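Local coordinates for putative branched-chain-amino-acid aminotransferase (Thermotoga maritima MSB8, PDB 3CSW), which probably catalyses the pyridoxal-phosphate-dependent transfer of amino groups between leucine, isoleucine or valine and 2-oxoglutarate, at residues I15-K20 / Y101-S106; S130-I135 / R156-D161; I209-S214 / E272-N277. All blocks are in the same frame, centred on the assembly; numbering follows the deposited sequence.

Interaction 1: residues I15-K20 / Y101-S106; sequences IWWRGK and YLFPDS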
ATOM      1  N   ILE A  15      -3.991  42.373 -10.935  1.00 40.40           N
ATOM      2  CA  ILE A  15      -4.440  41.630  -9.762  1.00 39.05           C
ATOM      3  C   ILE A  15      -5.589  42.370  -9.080  1.00 40.08           C
ATOM      4  O   ILE A  15      -5.711  43.592  -9.179  1.00 39.33           O
ATOM      5  CB  ILE A  15      -3.287  41.317  -8.728  1.00 38.56           C
ATOM      6  CG1 ILE A  15      -2.837  42.567  -7.971  1.00 41.25           C
ATOM      7  CG2 ILE A  15      -2.108  40.661  -9.413  1.00 36.08           C
ATOM      8  CD1 ILE A  15      -1.858  42.291  -6.836  1.00 38.00           C
ATOM      9  N   TRP A  16      -6.464  41.604  -8.443  1.00 40.65           N
ATOM     10  CA  TRP A  16      -7.492  42.153  -7.578  1.00 40.92           C
ATOM     11  C   TRP A  16      -7.138  41.664  -6.181  1.00 42.36           C
ATOM     12  O   TRP A  16      -7.018  40.459  -5.935  1.00 41.87           O
ATOM     13  CB  TRP A  16      -8.879  41.689  -7.992  1.00 41.09           C
ATOM     14  CG  TRP A  16      -9.973  42.407  -7.286  1.00 41.19           C
ATOM     15  CD1 TRP A  16     -10.631  43.539  -7.707  1.00 45.65           C
ATOM     16  CD2 TRP A  16     -10.543  42.060  -6.031  1.00 41.19           C
ATOM     17  NE1 TRP A  16     -11.585  43.905  -6.785  1.00 44.43           N
ATOM     18  CE2 TRP A  16     -11.551  43.008  -5.749  1.00 44.14           C
ATOM     19  CE3 TRP A  16     -10.312  41.027  -5.119  1.00 47.06           C
ATOM     20  CZ2 TRP A  16     -12.323  42.950  -4.594  1.00 48.64           C
ATOM     21  CZ3 TRP A  16     -11.081  40.980  -3.954  1.00 47.71           C
ATOM     22  CH2 TRP A  16     -12.069  41.933  -3.707  1.00 48.53           C
ATOM     23  N   TRP A  17      -6.952  42.608  -5.275  1.00 45.77           N
ATOM     24  CA  TRP A  17      -6.463  42.318  -3.938  1.00 48.68           C
ATOM     25  C   TRP A  17      -6.988  43.387  -2.987  1.00 50.40           C
ATOM     26  O   TRP A  17      -6.881  44.577  -3.268  1.00 49.83           O
ATOM     27  CB  TRP A  17      -4.928  42.298  -3.974  1.00 50.08           C
ATOM     28  CG  TRP A  17      -4.224  42.006  -2.675  1.00 51.89           C
ATOM     29  CD1 TRP A  17      -3.249  42.764  -2.086  1.00 52.00           C
ATOM     30  CD2 TRP A  17      -4.423  40.875  -1.817  1.00 52.92           C
ATOM     31  NE1 TRP A  17      -2.835  42.177  -0.920  1.00 55.14           N
ATOM     32  CE2 TRP A  17      -3.535  41.014  -0.733  1.00 55.36           C
ATOM     33  CE3 TRP A  17      -5.262  39.756  -1.862  1.00 54.11           C
ATOM     34  CZ2 TRP A  17      -3.462  40.077   0.300  1.00 53.21           C
ATOM     35  CZ3 TRP A  17      -5.189  38.824  -0.830  1.00 52.96           C
ATOM     36  CH2 TRP A  17      -4.298  38.992   0.233  1.00 52.54           C
ATOM     37  N   ARG A  18      -7.593  42.945  -1.889  1.00 53.37           N
ATOM     38  CA  ARG A  18      -8.124  43.835  -0.865  1.00 56.71           C
ATOM     39  C   ARG A  18      -8.986  44.954  -1.465  1.00 55.64           C
ATOM     40  O   ARG A  18      -8.719  46.145  -1.271  1.00 57.12           O
ATOM     41  CB  ARG A  18      -6.979  44.396  -0.002  1.00 56.99           C
ATOM     42  CG  ARG A  18      -6.015  43.313   0.516  1.00 61.56           C
ATOM     43  CD  ARG A  18      -5.243  43.698   1.801  1.00 63.51           C
ATOM     44  NE  ARG A  18      -4.439  44.923   1.671  1.00 70.91           N
ATOM     45  CZ  ARG A  18      -3.380  45.233   2.425  1.00 75.11           C
ATOM     46  NH1 ARG A  18      -2.939  44.414   3.381  1.00 75.53           N
ATOM     47  NH2 ARG A  18      -2.736  46.376   2.207  1.00 76.45           N
ATOM     48  N   GLY A  19      -9.995  44.552  -2.228  1.00 53.91           N
ATOM     49  CA  GLY A  19     -10.996  45.474  -2.747  1.00 52.19           C
ATOM     50  C   GLY A  19     -10.667  46.350  -3.944  1.00 51.43           C
ATOM     51  O   GLY A  19     -11.519  47.133  -4.361  1.00 52.94           O
ATOM     52  N   LYS A  20      -9.464  46.248  -4.511  1.00 49.18           N
ATOM     53  CA  LYS A  20      -9.075  47.141  -5.621  1.00 47.47           C
ATOM     54  C   LYS A  20      -8.253  46.403  -6.660  1.00 45.67           C
ATOM     55  O   LYS A  20      -7.511  45.493  -6.321  1.00 45.77           O
ATOM     56  CB  LYS A  20      -8.281  48.356  -5.088  1.00 46.23           C
ATOM     57  N   TYR A 101      -6.823  32.649  -5.625  1.00 33.23           N
ATOM     58  CA  TYR A 101      -6.257  32.074  -4.419  1.00 34.06           C
ATOM     59  C   TYR A 101      -7.081  32.445  -3.211  1.00 35.43           C
ATOM     60  O   TYR A 101      -7.422  33.613  -3.033  1.00 36.92           O
ATOM     61  CB  TYR A 101      -4.843  32.588  -4.197  1.00 33.38           C
ATOM     62  CG  TYR A 101      -3.845  32.255  -5.292  1.00 31.53           C
ATOM     63  CD1 TYR A 101      -3.228  31.021  -5.350  1.00 34.81           C
ATOM     64  CD2 TYR A 101      -3.471  33.211  -6.231  1.00 35.87           C
ATOM     65  CE1 TYR A 101      -2.283  30.736  -6.339  1.00 35.00           C
ATOM     66  CE2 TYR A 101      -2.545  32.937  -7.221  1.00 37.02           C
ATOM     67  CZ  TYR A 101      -1.951  31.704  -7.266  1.00 36.77           C
ATOM     68  OH  TYR A 101      -1.031  31.453  -8.243  1.00 40.35           O
ATOM     69  N   LEU A 102      -7.371  31.464  -2.364  1.00 36.65           N
ATOM     70  CA  LEU A 102      -8.091  31.711  -1.132  1.00 40.96           C
ATOM     71  C   LEU A 102      -7.126  31.428   0.021  1.00 42.33           C
ATOM     72  O   LEU A 102      -6.519  30.356   0.089  1.00 41.02           O
ATOM     73  CB  LEU A 102      -9.337  30.835  -1.086  1.00 40.78           C
ATOM     74  CG  LEU A 102     -10.221  30.897   0.157  1.00 46.50           C
ATOM     75  CD1 LEU A 102     -10.853  32.282   0.327  1.00 49.26           C
ATOM     76  CD2 LEU A 102     -11.279  29.796   0.064  1.00 43.75           C
ATOM     77  N   PHE A 103      -6.966  32.403   0.908  1.00 45.31           N
ATOM     78  CA  PHE A 103      -5.948  32.335   1.954  1.00 49.50           C
ATOM     79  C   PHE A 103      -6.450  31.858   3.302  1.00 55.75           C
ATOM     80  O   PHE A 103      -7.572  32.186   3.707  1.00 52.64           O
ATOM     81  CB  PHE A 103      -5.186  33.664   2.089  1.00 48.50           C
ATOM     82  CG  PHE A 103      -4.306  33.948   0.918  1.00 47.04           C
ATOM     83  CD1 PHE A 103      -3.119  33.257   0.751  1.00 46.36           C
ATOM     84  CD2 PHE A 103      -4.691  34.851  -0.054  1.00 42.30           C
ATOM     85  CE1 PHE A 103      -2.326  33.484  -0.351  1.00 45.82           C
ATOM     86  CE2 PHE A 103      -3.900  35.084  -1.151  1.00 47.32           C
ATOM     87  CZ  PHE A 103      -2.716  34.397  -1.304  1.00 47.28           C
ATOM     88  N   PRO A 104      -5.568  31.104   4.010  1.00 64.75           N
ATOM     89  CA  PRO A 104      -5.865  30.372   5.243  1.00 67.38           C
ATOM     90  C   PRO A 104      -6.234  31.277   6.394  1.00 69.45           C
ATOM     91  O   PRO A 104      -5.543  32.278   6.646  1.00 69.09           O
ATOM     92  CB  PRO A 104      -4.556  29.629   5.562  1.00 68.44           C
ATOM     93  CG  PRO A 104      -3.482  30.307   4.766  1.00 68.20           C
ATOM     94  CD  PRO A 104      -4.144  30.965   3.610  1.00 65.82           C
ATOM     95  N   ASP A 105      -7.332  30.909   7.061  1.00 70.01           N
ATOM     96  CA  ASP A 105      -7.832  31.595   8.245  1.00 69.53           C
ATOM     97  C   ASP A 105      -8.459  32.947   7.876  1.00 67.17           C
ATOM     98  O   ASP A 105      -9.642  33.170   8.143  1.00 67.85           O
ATOM     99  CB  ASP A 105      -6.733  31.720   9.326  1.00 70.43           C
ATOM    100  CG  ASP A 105      -6.126  30.355   9.729  1.00 74.63           C
ATOM    101  OD1 ASP A 105      -6.355  29.339   9.031  1.00 72.27           O
ATOM    102  OD2 ASP A 105      -5.403  30.302  10.753  1.00 80.83           O
ATOM    103  N   SER A 106      -7.690  33.824   7.235  1.00 64.34           N
ATOM    104  CA  SER A 106      -8.199  35.137   6.837  1.00 62.92           C
ATOM    105  C   SER A 106      -9.397  35.089   5.876  1.00 61.59           C
ATOM    106  O   SER A 106     -10.289  35.920   5.984  1.00 61.43           O
ATOM    107  CB  SER A 106      -7.078  36.004   6.235  1.00 62.80           C
ATOM    108  OG  SER A 106      -6.504  35.410   5.081  1.00 61.68           O
TER
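F103 meets W17 in the one contact between 101-106 and 15-20. The second segment starts on the end of strand 96-102. There the OH of Y101 is hydrogen-bonded to E35 of the second subunit. F103 follows where the strand has ended, and its CB points at W17. With CG anti to the carbonyl carbon (chi1 -69°), the ring is carried across to the indole. CE2 of F103 lies 4.0 Å from CZ3 of W17, and CD2 of F103 is 4.1 Å from the same CZ3. CH2 of W17 is a little farther off, 4.2 Å from F103 CE2. The side chains cross at about a right angle. The six-membered ring of W17 and the ring of F103 have centroids 5.8 Å apart and planes at 74°. L38 of the second subunit also packs on F103.

Both strands belong to an antiparallel sheet, but they are not neighbours in it. Strand 109-115 runs between them, and its L110 touches both side chains. W17 also opens a type I' turn to K20, which joins strands 14-17 and 20-23 as a tight beta hairpin. W17 N bonds to K20 O at 3.1 Å. CG of R18 sits above one face of the indole, offset toward its rim.

Beyond F103 the residues make no contact with 15-20.

Interaction 2: residues S130-I135 / R156-D161; sequences SNVRRI and RREIVD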
ATOM      1  N   SER A 130       5.826  10.256 -14.484  1.00 27.56           N
ATOM      2  CA  SER A 130       6.461  10.932 -13.348  1.00 28.72           C
ATOM      3  C   SER A 130       7.111   9.925 -12.371  1.00 31.44           C
ATOM      4  O   SER A 130       6.652   8.773 -12.251  1.00 30.00           O
ATOM      5  CB  SER A 130       5.377  11.707 -12.595  1.00 27.79           C
ATOM      6  OG  SER A 130       5.866  12.405 -11.482  1.00 27.38           O
ATOM      7  N   ASN A 131       8.132  10.389 -11.647  1.00 32.69           N
ATOM      8  CA  ASN A 131       8.735   9.655 -10.517  1.00 33.78           C
ATOM      9  C   ASN A 131       8.020   9.896  -9.210  1.00 31.47           C
ATOM     10  O   ASN A 131       8.462   9.388  -8.195  1.00 34.00           O
ATOM     11  CB  ASN A 131      10.179  10.080 -10.245  1.00 38.16           C
ATOM     12  CG  ASN A 131      11.102   9.777 -11.369  1.00 50.09           C
ATOM     13  OD1 ASN A 131      10.973   8.751 -12.060  1.00 53.07           O
ATOM     14  ND2 ASN A 131      12.073  10.672 -11.568  1.00 60.22           N
ATOM     15  N   VAL A 132       6.964  10.705  -9.244  1.00 28.86           N
ATOM     16  CA  VAL A 132       6.157  11.020  -8.107  1.00 28.65           C
ATOM     17  C   VAL A 132       4.796  10.323  -8.268  1.00 27.33           C
ATOM     18  O   VAL A 132       4.129  10.492  -9.301  1.00 24.54           O
ATOM     19  CB  VAL A 132       5.970  12.547  -8.013  1.00 29.19           C
ATOM     20  CG1 VAL A 132       5.121  12.897  -6.820  1.00 29.17           C
ATOM     21  CG2 VAL A 132       7.336  13.248  -7.945  1.00 30.23           C
ATOM     22  N   ARG A 133       4.410   9.526  -7.261  1.00 25.43           N
ATOM     23  CA  ARG A 133       3.095   8.907  -7.221  1.00 26.08           C
ATOM     24  C   ARG A 133       2.114   9.857  -6.573  1.00 26.31           C
ATOM     25  O   ARG A 133       2.460  10.598  -5.670  1.00 29.89           O
ATOM     26  CB  ARG A 133       3.079   7.574  -6.473  1.00 25.85           C
ATOM     27  CG  ARG A 133       3.954   6.488  -7.037  1.00 25.73           C
ATOM     28  CD  ARG A 133       3.523   6.088  -8.430  1.00 26.21           C
ATOM     29  NE  ARG A 133       4.443   5.077  -8.945  1.00 26.41           N
ATOM     30  CZ  ARG A 133       4.260   3.758  -8.925  1.00 33.30           C
ATOM     31  NH1 ARG A 133       3.144   3.197  -8.450  1.00 28.94           N
ATOM     32  NH2 ARG A 133       5.229   2.973  -9.396  1.00 33.95           N
ATOM     33  N   ARG A 134       0.883   9.834  -7.065  1.00 28.68           N
ATOM     34  CA  ARG A 134      -0.208  10.635  -6.514  1.00 27.84           C
ATOM     35  C   ARG A 134      -0.456  10.248  -5.052  1.00 27.95           C
ATOM     36  O   ARG A 134      -0.482   9.065  -4.727  1.00 26.36           O
ATOM     37  CB  ARG A 134      -1.465  10.410  -7.343  1.00 29.22           C
ATOM     38  CG  ARG A 134      -2.592  11.404  -7.113  1.00 32.66           C
ATOM     39  CD  ARG A 134      -2.296  12.686  -7.855  1.00 34.45           C
ATOM     40  NE  ARG A 134      -3.480  13.510  -8.040  1.00 38.62           N
ATOM     41  CZ  ARG A 134      -3.750  14.658  -7.421  1.00 37.70           C
ATOM     42  NH1 ARG A 134      -2.943  15.177  -6.518  1.00 41.84           N
ATOM     43  NH2 ARG A 134      -4.863  15.310  -7.728  1.00 43.24           N
ATOM     44  N   ILE A 135      -0.635  11.253  -4.178  1.00 26.29           N
ATOM     45  CA  ILE A 135      -0.839  11.005  -2.751  1.00 25.89           C
ATOM     46  C   ILE A 135      -2.181  10.301  -2.593  1.00 27.21           C
ATOM     47  O   ILE A 135      -3.185  10.740  -3.198  1.00 28.15           O
ATOM     48  CB  ILE A 135      -0.834  12.314  -1.884  1.00 24.47           C
ATOM     49  CG1 ILE A 135       0.521  13.024  -1.965  1.00 23.58           C
ATOM     50  CG2 ILE A 135      -1.221  11.985  -0.424  1.00 21.36           C
ATOM     51  CD1 ILE A 135       0.548  14.436  -1.261  1.00 22.51           C
ATOM     52  N   ARG A 156       5.585  18.773 -11.017  1.00 30.16           N
ATOM     53  CA  ARG A 156       5.757  19.887 -11.940  1.00 32.01           C
ATOM     54  C   ARG A 156       7.209  20.281 -12.127  1.00 31.23           C
ATOM     55  O   ARG A 156       7.560  20.755 -13.192  1.00 29.14           O
ATOM     56  CB  ARG A 156       4.960  21.115 -11.511  1.00 33.03           C
ATOM     57  CG  ARG A 156       3.499  20.857 -11.588  1.00 40.04           C
ATOM     58  CD  ARG A 156       2.698  22.071 -11.794  1.00 44.03           C
ATOM     59  NE  ARG A 156       1.291  21.711 -11.789  1.00 42.44           N
ATOM     60  CZ  ARG A 156       0.299  22.545 -11.510  1.00 42.01           C
ATOM     61  NH1 ARG A 156       0.542  23.814 -11.258  1.00 52.54           N
ATOM     62  NH2 ARG A 156      -0.950  22.113 -11.487  1.00 42.86           N
ATOM     63  N   ARG A 157       8.046  20.070 -11.115  1.00 30.60           N
ATOM     64  CA  ARG A 157       9.473  20.353 -11.239  1.00 32.67           C
ATOM     65  C   ARG A 157      10.206  19.372 -12.159  1.00 33.27           C
ATOM     66  O   ARG A 157      11.363  19.597 -12.506  1.00 32.97           O
ATOM     67  CB  ARG A 157      10.143  20.384  -9.864  1.00 32.98           C
ATOM     68  CG  ARG A 157       9.670  21.552  -8.998  1.00 39.86           C
ATOM     69  CD  ARG A 157      10.327  21.548  -7.627  1.00 43.82           C
ATOM     70  NE  ARG A 157      11.749  21.879  -7.660  1.00 43.31           N
ATOM     71  CZ  ARG A 157      12.243  23.114  -7.674  1.00 41.92           C
ATOM     72  NH1 ARG A 157      11.442  24.166  -7.653  1.00 38.29           N
ATOM     73  NH2 ARG A 157      13.556  23.290  -7.714  1.00 44.87           N
ATOM     74  N   GLU A 158       9.533  18.287 -12.527  1.00 33.49           N
ATOM     75  CA  GLU A 158      10.051  17.300 -13.478  1.00 33.19           C
ATOM     76  C   GLU A 158       9.763  17.636 -14.936  1.00 32.19           C
ATOM     77  O   GLU A 158      10.257  16.966 -15.817  1.00 31.96           O
ATOM     78  CB  GLU A 158       9.444  15.923 -13.196  1.00 32.69           C
ATOM     79  CG  GLU A 158       9.820  15.324 -11.859  1.00 35.74           C
ATOM     80  CD  GLU A 158       9.194  13.942 -11.652  1.00 36.83           C
ATOM     81  OE1 GLU A 158       8.167  13.646 -12.287  1.00 40.18           O
ATOM     82  OE2 GLU A 158       9.721  13.169 -10.839  1.00 40.26           O
ATOM     83  N   ILE A 159       8.961  18.653 -15.204  1.00 32.53           N
ATOM     84  CA  ILE A 159       8.606  18.967 -16.578  1.00 32.22           C
ATOM     85  C   ILE A 159       9.773  19.733 -17.200  1.00 34.55           C
ATOM     86  O   ILE A 159       9.886  20.938 -17.006  1.00 34.86           O
ATOM     87  CB  ILE A 159       7.293  19.784 -16.683  1.00 31.47           C
ATOM     88  CG1 ILE A 159       6.133  19.070 -15.970  1.00 31.11           C
ATOM     89  CG2 ILE A 159       6.975  20.028 -18.145  1.00 32.63           C
ATOM     90  CD1 ILE A 159       4.941  19.999 -15.688  1.00 27.17           C
ATOM     91  N   VAL A 160      10.656  19.019 -17.910  1.00 38.09           N
ATOM     92  CA  VAL A 160      11.831  19.615 -18.543  1.00 39.31           C
ATOM     93  C   VAL A 160      11.766  19.437 -20.067  1.00 42.78           C
ATOM     94  O   VAL A 160      11.633  20.423 -20.792  1.00 45.56           O
ATOM     95  CB  VAL A 160      13.181  19.076 -17.964  1.00 39.75           C
ATOM     96  CG1 VAL A 160      14.328  19.858 -18.522  1.00 34.42           C
ATOM     97  CG2 VAL A 160      13.201  19.193 -16.464  1.00 37.97           C
ATOM     98  N   ASP A 161      11.881  18.217 -20.578  1.00 43.88           N
ATOM     99  CA  ASP A 161      11.720  18.038 -22.028  1.00 44.39           C
ATOM    100  C   ASP A 161      10.426  17.308 -22.349  1.00 41.69           C
ATOM    101  O   ASP A 161      10.393  16.333 -23.094  1.00 43.25           O
ATOM    102  CB  ASP A 161      12.937  17.419 -22.725  1.00 47.03           C
ATOM    103  CG  ASP A 161      13.404  16.140 -22.094  1.00 55.64           C
ATOM    104  OD1 ASP A 161      12.863  15.745 -21.017  1.00 59.09           O
ATOM    105  OD2 ASP A 161      14.351  15.550 -22.698  1.00 55.62           O
TER
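An ST turn at S130 receives the carboxylate of E158. The turn follows strand 125-129. S130 OG lies anti to the backbone N (chi1 -180°), and this places it between two partners. It accepts from V132 N at 3.0 Å. The same hydroxyl donates to E158 OE1 at 2.7 Å, on the syn side and 31° out of the carboxylate plane. N131 N faces both oxygens of E158, 3.3 Å from OE1 and 3.3 Å from OE2. The carboxylate is therefore held by one short bond from S130 OG and a weak bifurcated bond from N131 N. E158 reaches the turn with an extended chain beyond CG. Its OE2 also lies 3.2 Å from N131 CB, and the amide plane of N131 is nearly perpendicular to the carboxylate. CG2 of V132 comes to 3.8 Å from E158 OE2.

E158 sits in a type I beta turn, R156 to I159, closed by a bond from I159 N to R156 O. A bound citrate, probably from the crystallisation liquor, lies close to its side chain. Helix 150-156 links the parallel neighbours 125-129 and 164-168. The contact ties the two loops of this beta-alpha-beta crossover together.

Interaction 3: residues I209-S214 / E272-N277; sequences IKLAKS and EPFVLN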
ATOM      1  N   ILE A 209     -16.153  14.348 -21.578  1.00 29.19           N
ATOM      2  CA  ILE A 209     -16.994  13.145 -21.396  1.00 30.23           C
ATOM      3  C   ILE A 209     -18.397  13.382 -21.978  1.00 32.19           C
ATOM      4  O   ILE A 209     -18.941  12.536 -22.729  1.00 33.91           O
ATOM      5  CB  ILE A 209     -17.052  12.697 -19.899  1.00 29.77           C
ATOM      6  CG1 ILE A 209     -15.685  12.157 -19.469  1.00 31.47           C
ATOM      7  CG2 ILE A 209     -18.128  11.607 -19.663  1.00 26.63           C
ATOM      8  CD1 ILE A 209     -15.514  11.952 -17.975  1.00 27.27           C
ATOM      9  N   LYS A 210     -18.966  14.551 -21.674  1.00 33.10           N
ATOM     10  CA  LYS A 210     -20.266  14.939 -22.225  1.00 30.81           C
ATOM     11  C   LYS A 210     -20.227  15.121 -23.735  1.00 29.04           C
ATOM     12  O   LYS A 210     -21.173  14.754 -24.434  1.00 31.72           O
ATOM     13  CB  LYS A 210     -20.780  16.214 -21.550  1.00 31.85           C
ATOM     14  CG  LYS A 210     -21.026  16.017 -20.079  1.00 32.65           C
ATOM     15  CD  LYS A 210     -21.717  17.204 -19.443  1.00 40.02           C
ATOM     16  CE  LYS A 210     -21.548  17.151 -17.914  1.00 40.52           C
ATOM     17  NZ  LYS A 210     -22.717  17.686 -17.173  1.00 45.99           N
ATOM     18  N   LEU A 211     -19.161  15.721 -24.240  1.00 27.76           N
ATOM     19  CA  LEU A 211     -18.990  15.878 -25.683  1.00 27.94           C
ATOM     20  C   LEU A 211     -18.876  14.518 -26.352  1.00 28.69           C
ATOM     21  O   LEU A 211     -19.482  14.285 -27.406  1.00 30.35           O
ATOM     22  CB  LEU A 211     -17.752  16.715 -26.009  1.00 27.71           C
ATOM     23  CG  LEU A 211     -17.340  16.848 -27.476  1.00 31.88           C
ATOM     24  CD1 LEU A 211     -18.414  17.543 -28.290  1.00 31.89           C
ATOM     25  CD2 LEU A 211     -16.028  17.592 -27.565  1.00 30.70           C
ATOM     26  N   ALA A 212     -18.091  13.615 -25.774  1.00 28.79           N
ATOM     27  CA  ALA A 212     -17.933  12.276 -26.373  1.00 29.98           C
ATOM     28  C   ALA A 212     -19.302  11.598 -26.499  1.00 30.24           C
ATOM     29  O   ALA A 212     -19.644  11.057 -27.554  1.00 30.76           O
ATOM     30  CB  ALA A 212     -16.951  11.419 -25.580  1.00 28.09           C
ATOM     31  N   LYS A 213     -20.104  11.683 -25.441  1.00 31.51           N
ATOM     32  CA  LYS A 213     -21.450  11.111 -25.437  1.00 32.60           C
ATOM     33  C   LYS A 213     -22.378  11.741 -26.481  1.00 32.86           C
ATOM     34  O   LYS A 213     -23.123  11.042 -27.142  1.00 33.67           O
ATOM     35  CB  LYS A 213     -22.055  11.192 -24.039  1.00 31.60           C
ATOM     36  CG  LYS A 213     -21.340  10.261 -23.063  1.00 33.68           C
ATOM     37  CD  LYS A 213     -21.839  10.420 -21.661  1.00 36.84           C
ATOM     38  CE  LYS A 213     -21.119   9.491 -20.710  1.00 35.88           C
ATOM     39  NZ  LYS A 213     -21.362   9.951 -19.315  1.00 38.88           N
ATOM     40  N   SER A 214     -22.297  13.057 -26.646  1.00 34.51           N
ATOM     41  CA  SER A 214     -23.103  13.755 -27.623  1.00 33.68           C
ATOM     42  C   SER A 214     -22.716  13.301 -29.035  1.00 35.30           C
ATOM     43  O   SER A 214     -23.562  13.275 -29.931  1.00 35.90           O
ATOM     44  CB  SER A 214     -22.960  15.270 -27.491  1.00 33.70           C
ATOM     45  OG  SER A 214     -21.777  15.740 -28.121  1.00 39.48           O
ATOM     46  N   GLU A 272     -14.695  23.510 -28.440  1.00 38.00           N
ATOM     47  CA  GLU A 272     -15.069  24.907 -28.212  1.00 39.96           C
ATOM     48  C   GLU A 272     -16.540  25.227 -28.562  1.00 37.89           C
ATOM     49  O   GLU A 272     -17.242  25.827 -27.736  1.00 37.18           O
ATOM     50  CB  GLU A 272     -14.090  25.851 -28.909  1.00 40.00           C
ATOM     51  CG  GLU A 272     -14.242  27.311 -28.487  1.00 46.40           C
ATOM     52  CD  GLU A 272     -13.095  28.203 -28.947  1.00 45.52           C
ATOM     53  OE1 GLU A 272     -11.925  27.760 -28.872  1.00 57.30           O
ATOM     54  OE2 GLU A 272     -13.365  29.359 -29.349  1.00 58.32           O
ATOM     55  N   PRO A 273     -17.013  24.853 -29.770  1.00 36.53           N
ATOM     56  CA  PRO A 273     -18.434  25.059 -30.031  1.00 36.90           C
ATOM     57  C   PRO A 273     -19.361  24.356 -29.046  1.00 35.85           C
ATOM     58  O   PRO A 273     -20.380  24.917 -28.675  1.00 37.83           O
ATOM     59  CB  PRO A 273     -18.638  24.531 -31.467  1.00 36.66           C
ATOM     60  CG  PRO A 273     -17.438  23.796 -31.800  1.00 39.42           C
ATOM     61  CD  PRO A 273     -16.322  24.330 -30.957  1.00 37.34           C
ATOM     62  N   PHE A 274     -19.016  23.149 -28.616  1.00 35.87           N
ATOM     63  CA  PHE A 274     -19.836  22.425 -27.640  1.00 33.71           C
ATOM     64  C   PHE A 274     -19.877  23.142 -26.277  1.00 33.17           C
ATOM     65  O   PHE A 274     -20.941  23.343 -25.707  1.00 32.36           O
ATOM     66  CB  PHE A 274     -19.330  20.987 -27.484  1.00 33.45           C
ATOM     67  CG  PHE A 274     -20.069  20.185 -26.443  1.00 35.45           C
ATOM     68  CD1 PHE A 274     -21.241  19.510 -26.766  1.00 34.78           C
ATOM     69  CD2 PHE A 274     -19.582  20.093 -25.132  1.00 34.85           C
ATOM     70  CE1 PHE A 274     -21.931  18.760 -25.788  1.00 31.66           C
ATOM     71  CE2 PHE A 274     -20.276  19.371 -24.156  1.00 29.52           C
ATOM     72  CZ  PHE A 274     -21.442  18.687 -24.497  1.00 31.37           C
ATOM     73  N   VAL A 275     -18.723  23.528 -25.751  1.00 33.27           N
ATOM     74  CA  VAL A 275     -18.685  24.127 -24.405  1.00 32.33           C
ATOM     75  C   VAL A 275     -19.248  25.559 -24.386  1.00 32.91           C
ATOM     76  O   VAL A 275     -19.836  25.985 -23.389  1.00 31.29           O
ATOM     77  CB  VAL A 275     -17.275  24.037 -23.756  1.00 31.78           C
ATOM     78  CG1 VAL A 275     -16.827  22.580 -23.705  1.00 27.83           C
ATOM     79  CG2 VAL A 275     -16.249  24.942 -24.497  1.00 28.39           C
ATOM     80  N   LEU A 276     -19.085  26.284 -25.490  1.00 33.21           N
ATOM     81  CA  LEU A 276     -19.633  27.616 -25.604  1.00 34.28           C
ATOM     82  C   LEU A 276     -21.168  27.586 -25.617  1.00 32.28           C
ATOM     83  O   LEU A 276     -21.795  28.560 -25.225  1.00 33.12           O
ATOM     84  CB  LEU A 276     -19.116  28.334 -26.858  1.00 37.28           C
ATOM     85  CG  LEU A 276     -17.679  28.857 -26.894  1.00 38.86           C
ATOM     86  CD1 LEU A 276     -17.413  29.448 -28.282  1.00 40.32           C
ATOM     87  CD2 LEU A 276     -17.484  29.914 -25.851  1.00 46.20           C
ATOM     88  N   ASN A 277     -21.780  26.473 -26.017  1.00 30.36           N
ATOM     89  CA  ASN A 277     -23.238  26.417 -26.021  1.00 31.53           C
ATOM     90  C   ASN A 277     -23.856  25.517 -24.953  1.00 30.66           C
ATOM     91  O   ASN A 277     -25.048  25.244 -24.997  1.00 29.43           O
ATOM     92  CB  ASN A 277     -23.793  26.107 -27.424  1.00 32.72           C
ATOM     93  CG  ASN A 277     -25.177  26.775 -27.693  1.00 33.74           C
ATOM     94  OD1 ASN A 277     -25.570  27.755 -27.052  1.00 33.96           O
ATOM     95  ND2 ASN A 277     -25.892  26.239 -28.652  1.00 32.16           N
TER
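F274 and L211 both hold CG anti to the backbone N (chi1 177° and 173°), which brings the leucine over one face of the phenyl ring. They join the last turn of helix 203-214 to the end of helix 262-276. This is a helix-helix packing contact. The axes of the two short segments approach to 10.5 Å, with 107° between their N-to-C directions. The two side chains run antiparallel past one another. The backbone of L211 lies over the ring, with its CA above the centre of one face. L211 CB makes a CH-pi contact over that face, 4.1 Å from the ring centroid. CD1 of L211 reaches the base of the ring, 3.6 Å from F274 CG.

The far end of the ring meets K210, whose CB is 3.9 Å from F274 CZ. The lysine chain then leads away, and its NZ forms a salt bridge with E280. With an alanine at F274 the face contact to L211 is gone, which is likely to open a gap between the helices and leave K210 CB and S214 without the ring. L211 also packs on L267 and N270 of the other helix.

S214 OG lies 3.8 Å from F274 CE1, while it donates to L211 O at 2.8 Å.

In the fold
The three contacts follow one another along the chain and do not touch. Interaction 1 belongs to the antiparallel sheet that holds strand 42-49. Interaction 2 borders the sheet with strands 125-129 and 164-168. Their centres are 29 Å apart, with nearest atoms about 8 Å apart. The subunit interface links them: D105 of 101-106 forms a salt bridge with R157 of the second subunit, and R157 of 156-161 with D105 there. R156, in the second segment of interaction 2 but not part of the contact, touches the pyridoxal phosphate. Interaction 3 lies across the chain's centre from interaction 2, with centres 30 Å apart. Its K210 side chain is about 12 Å from the cofactor. E272 and L276 pack on Y49 of strand 42-49, which ties interaction 3 to the sheet of interaction 1.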